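Local coordinates for uncharacterized protein, DUF633, LMOf2365_1472 (Listeria monocytogenes str. 4b F2365, PDB 3GNL) that is of unknown function but is probably a tRNA (adenine(22)-N(1))-methyltransferase, at residues L82-E86 with A113-G117. Sequence-based numbering, arbitrary orientation.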
loop_
_atom_site.group_PDB
_atom_site.type_symbol
_atom_site.label_atom_id
_atom_site.label_comp_id
_atom_site.label_asym_id
_atom_site.label_seq_id
_atom_site.Cartn_x
_atom_site.Cartn_y
_atom_site.Cartn_z
ATOM N N LEU A 82 0.790 13.405 -6.241
ATOM C CA LEU A 82 2.163 13.596 -6.752
ATOM C C LEU A 82 2.456 15.015 -7.282
ATOM O O LEU A 82 3.552 15.207 -7.809
ATOM C CB LEU A 82 2.567 12.539 -7.781
ATOM C CG LEU A 82 2.342 11.058 -7.410
ATOM C CD1 LEU A 82 2.922 10.115 -8.423
ATOM C CD2 LEU A 82 2.876 10.764 -5.985
ATOM N N ALA A 83 1.511 15.945 -7.105
ATOM C CA ALA A 83 1.687 17.393 -7.443
ATOM C C ALA A 83 2.850 17.993 -6.635
ATOM O O ALA A 83 3.402 19.044 -6.996
ATOM C CB ALA A 83 0.419 18.173 -7.190
ATOM N N VAL A 84 3.250 17.319 -5.564
ATOM C CA VAL A 84 4.332 17.840 -4.741
ATOM C C VAL A 84 5.705 17.457 -5.286
ATOM O O VAL A 84 6.718 17.940 -4.788
ATOM C CB VAL A 84 4.197 17.428 -3.246
ATOM C CG1 VAL A 84 2.898 17.962 -2.632
ATOM C CG2 VAL A 84 4.383 15.863 -3.069
ATOM N N ILE A 85 5.751 16.613 -6.306
ATOM C CA ILE A 85 7.005 16.146 -6.890
ATOM C C ILE A 85 7.296 16.922 -8.166
ATOM O O ILE A 85 6.395 17.214 -8.946
ATOM C CB ILE A 85 6.970 14.628 -7.232
ATOM C CG1 ILE A 85 6.875 13.775 -5.971
ATOM C CG2 ILE A 85 8.207 14.200 -8.009
ATOM C CD1 ILE A 85 6.803 12.287 -6.300
ATOM N N GLU A 86 8.566 17.244 -8.370
ATOM C CA GLU A 86 8.974 17.880 -9.615
ATOM C C GLU A 86 10.122 17.079 -10.225
ATOM O O GLU A 86 10.878 16.405 -9.505
ATOM C CB GLU A 86 9.365 19.334 -9.347
ATOM C CG GLU A 86 8.820 20.314 -10.361
ATOM C CD GLU A 86 7.316 20.535 -10.240
ATOM O OE1 GLU A 86 6.858 21.027 -9.181
ATOM O OE2 GLU A 86 6.593 20.232 -11.221
ATOM N N ALA A 113 3.054 11.178 -14.827
ATOM C CA ALA A 113 4.223 11.915 -15.331
ATOM C C ALA A 113 5.324 11.967 -14.279
ATOM O O ALA A 113 6.533 11.898 -14.588
ATOM C CB ALA A 113 3.804 13.315 -15.724
ATOM N N LYS A 114 4.900 12.061 -13.026
ATOM C CA LYS A 114 5.822 12.224 -11.927
ATOM C C LYS A 114 6.565 10.946 -11.587
ATOM O O LYS A 114 7.463 10.951 -10.760
ATOM C CB LYS A 114 5.087 12.801 -10.721
ATOM C CG LYS A 114 4.339 14.091 -11.008
ATOM C CD LYS A 114 5.340 15.176 -11.506
ATOM C CE LYS A 114 4.727 16.568 -11.530
ATOM N NZ LYS A 114 3.995 16.967 -10.264
ATOM N N LEU A 115 6.194 9.840 -12.234
ATOM C CA LEU A 115 6.897 8.580 -12.060
ATOM C C LEU A 115 8.189 8.481 -12.891
ATOM O O LEU A 115 8.943 7.545 -12.739
ATOM C CB LEU A 115 5.974 7.390 -12.362
ATOM C CG LEU A 115 4.766 7.246 -11.443
ATOM C CD1 LEU A 115 3.836 6.150 -11.976
ATOM C CD2 LEU A 115 5.260 6.958 -10.036
ATOM N N ALA A 116 8.425 9.469 -13.752
ATOM C CA ALA A 116 9.667 9.561 -14.540
ATOM C C ALA A 116 10.910 9.466 -13.641
ATOM O O ALA A 116 11.071 10.246 -12.699
ATOM C CB ALA A 116 9.679 10.858 -15.346
ATOM N N GLY A 117 11.753 8.484 -13.909
ATOM C CA GLY A 117 12.962 8.292 -13.153
ATOM C C GLY A 117 12.868 7.600 -11.803
ATOM O O GLY A 117 13.887 7.185 -11.254
#
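A lysine can join two loops without forming a salt bridge across them, by donating hydrogen bonds to main-chain carbonyls, and Lys-114 is a clear case. Sitting in the last part of a 3-10 segment that runs to Leu-115, it sends its side chain across to 82-86, where Lys-114 NZ donates hydrogen bonds to Ile-85 O at 2.7 Å and to Leu-82 O at 3.1 Å. The two acceptors lie close together because 82-86 folds back on itself: Ile-85 N binds Leu-82 O over 3.0 Å, so this one oxygen accepts both a backbone NH and the lysine. Glu-86 bends the end of its side chain towards the charge, but Glu-86 OE2 stays 4.3 Å from Lys-114 NZ, beyond a salt bridge. In the Rossmann-like sheet of this methyltransferase family, 82-86 belongs to the connection from edge strand 74-78 to strand 93-99, while the loop from helix 101-110 into strand 120-125 contains 113-117; the lysine thus ties together two loops on the way into parallel strands. Its aliphatic part packs on apolar neighbours, with Lys-114 CB 3.9 Å from Leu-82 CB and 4.4 Å from Ile-85 CG2. Beside it, Leu-82 CD1 approaches Leu-115 CD2 at 4.2 Å. The apolar layer continues into the sheet, where Leu-82 touches Ile-28, and both Ile-85 and Leu-115 rest on Ile-94.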